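Local coordinates for protein eukaryotic initiation factor 4F subunit P150 (Saccharomyces cerevisiae, PDB 2VSO) that serves within the cap-binding eIF4F complex as an assembly point for the translation apparatus, its middle domain binding the helicase eIF4A, at residues Leu129-Thr142 and Leu188-Arg200. Sequence-based numbering, arbitrary orientation.
Sequences LVARCHAEFDKGWT and LLTGKMMFECFRR
Arg200 passes from the Phe137 ring edge to a face of the Trp141 indole, a worked example of a long side chain changing partners. Its CB lies 3.4 Å from Phe137 CZ; CG reaches Trp141 CH2 at 4.0 Å. With CG anti to the backbone N (chi1 170°) and a bend at chi2, the chain brings NE over the indole, where Arg200 CZ lies 5.1 Å from the centroid of the Trp141 five-membered ring, at most a weak cation-pi attraction. NH2 ends beside Trp141 O, too poorly angled for a hydrogen bond.

Met193 lays its thioether over a face of His134, SD 4.0 Å from the ring centroid, while CE meets Val130 CG1 at 3.6 Å. Glu196 OE2 approaches His134 CE1 at 3.3 Å. Were His134 replaced by an alanine, Met193 would probably lose its aromatic platform and Glu196 a polarised C-H neighbour. Leu189 CD1 packs on Cys133 SG (3.9 Å), and Ile180 and Val177 of helix 163-185 touch Cys133 and Cys197.

Helices 129-139 and 191-200 of the HEAT-repeat MIF4G domain, nearly parallel (15°), and flanking loops meet through sulfur, aromatic and aliphatic packing without a salt bridge, Arg200 giving aliphatic and ring-face contacts, Glu196 its carboxylate.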
loop_
_atom_site.group_PDB
_atom_site.type_symbol
_atom_site.label_atom_id
_atom_site.label_comp_id
_atom_site.label_asym_id
_atom_site.label_seq_id
_atom_site.Cartn_x
_atom_site.Cartn_y
_atom_site.Cartn_z
ATOM N N LEU C 129 14.102 -11.705 24.752
ATOM C CA LEU C 129 13.372 -11.867 23.494
ATOM C C LEU C 129 12.562 -13.165 23.475
ATOM O O LEU C 129 11.361 -13.159 23.207
ATOM C CB LEU C 129 14.321 -11.831 22.290
ATOM C CG LEU C 129 15.109 -10.545 22.049
ATOM C CD1 LEU C 129 15.993 -10.686 20.825
ATOM C CD2 LEU C 129 14.185 -9.365 21.905
ATOM N N VAL C 130 13.223 -14.280 23.754
ATOM C CA VAL C 130 12.534 -15.566 23.791
ATOM C C VAL C 130 11.354 -15.549 24.763
ATOM O O VAL C 130 10.228 -15.870 24.384
ATOM C CB VAL C 130 13.482 -16.720 24.179
ATOM C CG1 VAL C 130 12.915 -18.047 23.702
ATOM C CG2 VAL C 130 14.866 -16.490 23.592
ATOM N N ALA C 131 11.618 -15.163 26.008
ATOM C CA ALA C 131 10.602 -15.158 27.065
ATOM C C ALA C 131 9.382 -14.364 26.645
ATOM O O ALA C 131 8.249 -14.715 26.981
ATOM C CB ALA C 131 11.181 -14.588 28.390
ATOM N N ARG C 132 9.622 -13.288 25.908
ATOM C CA ARG C 132 8.535 -12.448 25.431
ATOM C C ARG C 132 7.788 -13.011 24.212
ATOM O O ARG C 132 6.628 -12.657 24.008
ATOM C CB ARG C 132 9.035 -11.025 25.166
ATOM C CG ARG C 132 8.021 -10.115 24.535
ATOM C CD ARG C 132 6.802 -9.988 25.395
ATOM N NE ARG C 132 7.118 -9.413 26.693
ATOM C CZ ARG C 132 6.283 -9.431 27.725
ATOM N NH1 ARG C 132 5.094 -9.999 27.593
ATOM N NH2 ARG C 132 6.636 -8.893 28.885
ATOM N N CYS C 133 8.413 -13.878 23.410
ATOM C CA CYS C 133 7.653 -14.460 22.280
ATOM C C CYS C 133 6.726 -15.493 22.866
ATOM O O CYS C 133 5.567 -15.593 22.480
ATOM C CB CYS C 133 8.524 -15.135 21.199
ATOM S SG CYS C 133 9.851 -14.153 20.498
ATOM N N HIS C 134 7.266 -16.263 23.806
ATOM C CA HIS C 134 6.511 -17.284 24.523
ATOM C C HIS C 134 5.296 -16.681 25.192
ATOM O O HIS C 134 4.193 -17.217 25.110
ATOM C CB HIS C 134 7.385 -17.944 25.574
ATOM C CG HIS C 134 8.264 -19.033 25.041
ATOM N ND1 HIS C 134 7.768 -20.101 24.319
ATOM C CD2 HIS C 134 9.593 -19.238 25.147
ATOM C CE1 HIS C 134 8.763 -20.907 23.994
ATOM N NE2 HIS C 134 9.882 -20.409 24.490
ATOM N N ALA C 135 5.494 -15.551 25.846
ATOM C CA ALA C 135 4.374 -14.865 26.472
ATOM C C ALA C 135 3.333 -14.477 25.429
ATOM O O ALA C 135 2.163 -14.846 25.535
ATOM C CB ALA C 135 4.852 -13.641 27.246
ATOM N N GLU C 136 3.763 -13.738 24.412
ATOM C CA GLU C 136 2.839 -13.267 23.391
ATOM C C GLU C 136 2.254 -14.437 22.597
ATOM O O GLU C 136 1.098 -14.400 22.184
ATOM C CB GLU C 136 3.519 -12.245 22.469
ATOM C CG GLU C 136 4.233 -11.102 23.208
ATOM C CD GLU C 136 3.292 -10.223 24.031
ATOM O OE1 GLU C 136 2.101 -10.557 24.146
ATOM O OE2 GLU C 136 3.745 -9.188 24.562
ATOM N N PHE C 137 3.046 -15.484 22.408
ATOM C CA PHE C 137 2.597 -16.644 21.651
ATOM C C PHE C 137 1.500 -17.373 22.406
ATOM O O PHE C 137 0.455 -17.693 21.846
ATOM C CB PHE C 137 3.770 -17.597 21.370
ATOM C CG PHE C 137 3.510 -18.582 20.255
ATOM C CD1 PHE C 137 3.555 -18.176 18.917
ATOM C CD2 PHE C 137 3.225 -19.912 20.537
ATOM C CE1 PHE C 137 3.322 -19.080 17.878
ATOM C CE2 PHE C 137 2.990 -20.821 19.511
ATOM C CZ PHE C 137 3.040 -20.404 18.176
ATOM N N ASP C 138 1.742 -17.624 23.689
ATOM C CA ASP C 138 0.820 -18.408 24.512
ATOM C C ASP C 138 -0.606 -17.850 24.538
ATOM O O ASP C 138 -1.570 -18.615 24.548
ATOM C CB ASP C 138 1.366 -18.569 25.933
ATOM C CG ASP C 138 2.634 -19.421 25.985
ATOM O OD1 ASP C 138 3.210 -19.732 24.919
ATOM O OD2 ASP C 138 3.058 -19.773 27.109
ATOM N N LYS C 139 -0.736 -16.524 24.540
ATOM C CA LYS C 139 -2.048 -15.879 24.419
ATOM C C LYS C 139 -2.897 -16.502 23.309
ATOM O O LYS C 139 -4.100 -16.711 23.479
ATOM C CB LYS C 139 -1.903 -14.377 24.162
ATOM C CG LYS C 139 -1.036 -13.641 25.170
ATOM C CD LYS C 139 -1.198 -12.148 24.990
ATOM C CE LYS C 139 -0.136 -11.367 25.726
ATOM N NZ LYS C 139 -0.188 -9.914 25.370
ATOM N N GLY C 140 -2.270 -16.778 22.168
ATOM C CA GLY C 140 -2.926 -17.496 21.086
ATOM C C GLY C 140 -3.908 -16.681 20.265
ATOM O O GLY C 140 -3.988 -15.460 20.397
ATOM N N TRP C 141 -4.652 -17.369 19.406
ATOM C CA TRP C 141 -5.606 -16.723 18.507
ATOM C C TRP C 141 -6.321 -17.785 17.668
ATOM O O TRP C 141 -5.895 -18.941 17.649
ATOM C CB TRP C 141 -4.900 -15.680 17.619
ATOM C CG TRP C 141 -4.035 -16.250 16.518
ATOM C CD1 TRP C 141 -4.431 -16.565 15.248
ATOM C CD2 TRP C 141 -2.632 -16.545 16.583
ATOM N NE1 TRP C 141 -3.368 -17.055 14.528
ATOM C CE2 TRP C 141 -2.254 -17.054 15.324
ATOM C CE3 TRP C 141 -1.662 -16.443 17.589
ATOM C CZ2 TRP C 141 -0.950 -17.462 15.042
ATOM C CZ3 TRP C 141 -0.366 -16.839 17.302
ATOM C CH2 TRP C 141 -0.021 -17.337 16.032
ATOM N N THR C 142 -7.416 -17.410 17.004
ATOM C CA THR C 142 -8.129 -18.353 16.134
ATOM C C THR C 142 -7.993 -17.984 14.658
ATOM O O THR C 142 -7.971 -16.805 14.302
ATOM C CB THR C 142 -9.639 -18.492 16.499
ATOM O OG1 THR C 142 -10.286 -17.217 16.406
ATOM C CG2 THR C 142 -9.819 -19.060 17.911
ATOM N N LEU C 188 18.539 -13.992 16.575
ATOM C CA LEU C 188 18.117 -13.483 17.865
ATOM C C LEU C 188 17.119 -14.444 18.530
ATOM O O LEU C 188 16.577 -14.163 19.602
ATOM C CB LEU C 188 17.497 -12.097 17.723
ATOM C CG LEU C 188 18.326 -11.014 17.037
ATOM C CD1 LEU C 188 17.638 -9.647 17.116
ATOM C CD2 LEU C 188 19.690 -10.944 17.655
ATOM N N LEU C 189 16.895 -15.584 17.887
ATOM C CA LEU C 189 16.064 -16.652 18.433
ATOM C C LEU C 189 16.591 -17.992 17.943
ATOM O O LEU C 189 17.187 -18.082 16.868
ATOM C CB LEU C 189 14.598 -16.512 18.010
ATOM C CG LEU C 189 13.690 -15.408 18.553
ATOM C CD1 LEU C 189 12.355 -15.401 17.820
ATOM C CD2 LEU C 189 13.458 -15.591 20.027
ATOM N N THR C 190 16.356 -19.032 18.735
ATOM C CA THR C 190 16.765 -20.381 18.379
ATOM C C THR C 190 15.648 -21.051 17.593
ATOM O O THR C 190 14.545 -20.512 17.484
ATOM C CB THR C 190 17.096 -21.236 19.630
ATOM O OG1 THR C 190 15.902 -21.471 20.393
ATOM C CG2 THR C 190 18.123 -20.534 20.502
ATOM N N GLY C 191 15.938 -22.232 17.054
ATOM C CA GLY C 191 14.967 -22.979 16.279
ATOM C C GLY C 191 13.765 -23.428 17.085
ATOM O O GLY C 191 12.682 -23.593 16.530
ATOM N N LYS C 192 13.939 -23.626 18.391
ATOM C CA LYS C 192 12.869 -24.182 19.214
ATOM C C LYS C 192 11.608 -23.334 19.125
ATOM O O LYS C 192 10.497 -23.858 19.187
ATOM C CB LYS C 192 13.307 -24.355 20.676
ATOM C CG LYS C 192 13.114 -23.129 21.566
ATOM C CD LYS C 192 13.321 -23.475 23.042
ATOM C CE LYS C 192 13.245 -22.241 23.938
ATOM N NZ LYS C 192 13.402 -22.584 25.384
ATOM N N MET C 193 11.782 -22.027 18.964
ATOM C CA MET C 193 10.639 -21.124 18.859
ATOM C C MET C 193 10.091 -21.079 17.425
ATOM O O MET C 193 8.913 -20.787 17.205
ATOM C CB MET C 193 11.005 -19.724 19.352
ATOM C CG MET C 193 9.840 -18.747 19.343
ATOM S SD MET C 193 8.667 -18.907 20.711
ATOM C CE MET C 193 9.685 -18.321 22.066
ATOM N N MET C 194 10.954 -21.376 16.458
ATOM C CA MET C 194 10.557 -21.474 15.061
ATOM C C MET C 194 9.795 -22.787 14.813
ATOM O O MET C 194 8.943 -22.866 13.929
ATOM C CB MET C 194 11.794 -21.391 14.173
ATOM C CG MET C 194 11.533 -21.001 12.740
ATOM S SD MET C 194 10.959 -19.314 12.546
ATOM C CE MET C 194 9.197 -19.578 12.566
ATOM N N PHE C 195 10.092 -23.816 15.607
ATOM C CA PHE C 195 9.362 -25.076 15.507
ATOM C C PHE C 195 7.968 -24.869 16.049
ATOM O O PHE C 195 6.995 -25.406 15.527
ATOM C CB PHE C 195 10.049 -26.199 16.301
ATOM C CG PHE C 195 11.149 -26.899 15.554
ATOM C CD1 PHE C 195 12.416 -26.348 15.477
ATOM C CD2 PHE C 195 10.920 -28.118 14.937
ATOM C CE1 PHE C 195 13.431 -26.993 14.786
ATOM C CE2 PHE C 195 11.934 -28.770 14.241
ATOM C CZ PHE C 195 13.188 -28.208 14.170
ATOM N N GLU C 196 7.876 -24.080 17.111
ATOM C CA GLU C 196 6.617 -23.918 17.803
ATOM C C GLU C 196 5.741 -23.091 16.901
ATOM O O GLU C 196 4.529 -23.259 16.865
ATOM C CB GLU C 196 6.845 -23.237 19.151
ATOM C CG GLU C 196 5.816 -23.571 20.220
ATOM C CD GLU C 196 6.111 -22.868 21.526
ATOM O OE1 GLU C 196 5.227 -22.155 22.049
ATOM O OE2 GLU C 196 7.247 -23.014 22.014
ATOM N N CYS C 197 6.387 -22.219 16.142
ATOM C CA CYS C 197 5.711 -21.352 15.179
ATOM C C CYS C 197 5.111 -22.122 14.002
ATOM O O CYS C 197 3.901 -22.060 13.763
ATOM C CB CYS C 197 6.681 -20.310 14.661
ATOM S SG CYS C 197 5.925 -18.755 14.384
ATOM N N PHE C 198 5.959 -22.847 13.276
ATOM C CA PHE C 198 5.493 -23.733 12.212
ATOM C C PHE C 198 4.488 -24.747 12.743
ATOM O O PHE C 198 3.533 -25.104 12.064
ATOM C CB PHE C 198 6.668 -24.455 11.549
ATOM C CG PHE C 198 7.436 -23.602 10.560
ATOM C CD1 PHE C 198 8.780 -23.333 10.752
ATOM C CD2 PHE C 198 6.810 -23.081 9.432
ATOM C CE1 PHE C 198 9.482 -22.559 9.850
ATOM C CE2 PHE C 198 7.510 -22.299 8.518
ATOM C CZ PHE C 198 8.848 -22.043 8.725
ATOM N N ARG C 199 4.713 -25.198 13.969
ATOM C CA ARG C 199 3.826 -26.133 14.643
ATOM C C ARG C 199 2.410 -25.565 14.735
ATOM O O ARG C 199 1.430 -26.263 14.499
ATOM C CB ARG C 199 4.375 -26.408 16.038
ATOM C CG ARG C 199 4.023 -27.757 16.640
ATOM C CD ARG C 199 4.679 -27.889 18.022
ATOM N NE ARG C 199 4.256 -29.085 18.743
ATOM C CZ ARG C 199 4.851 -30.268 18.636
ATOM N NH1 ARG C 199 5.895 -30.415 17.831
ATOM N NH2 ARG C 199 4.401 -31.304 19.330
ATOM N N ARG C 200 2.313 -24.286 15.073
ATOM C CA ARG C 200 1.030 -23.609 15.215
ATOM C C ARG C 200 0.354 -23.391 13.876
ATOM O O ARG C 200 -0.862 -23.548 13.762
ATOM C CB ARG C 200 1.225 -22.266 15.926
ATOM C CG ARG C 200 0.008 -21.355 15.926
ATOM C CD ARG C 200 -1.138 -21.907 16.761
ATOM N NE ARG C 200 -2.389 -21.198 16.488
ATOM C CZ ARG C 200 -3.585 -21.590 16.919
ATOM N NH1 ARG C 200 -3.706 -22.692 17.651
ATOM N NH2 ARG C 200 -4.662 -20.881 16.615
#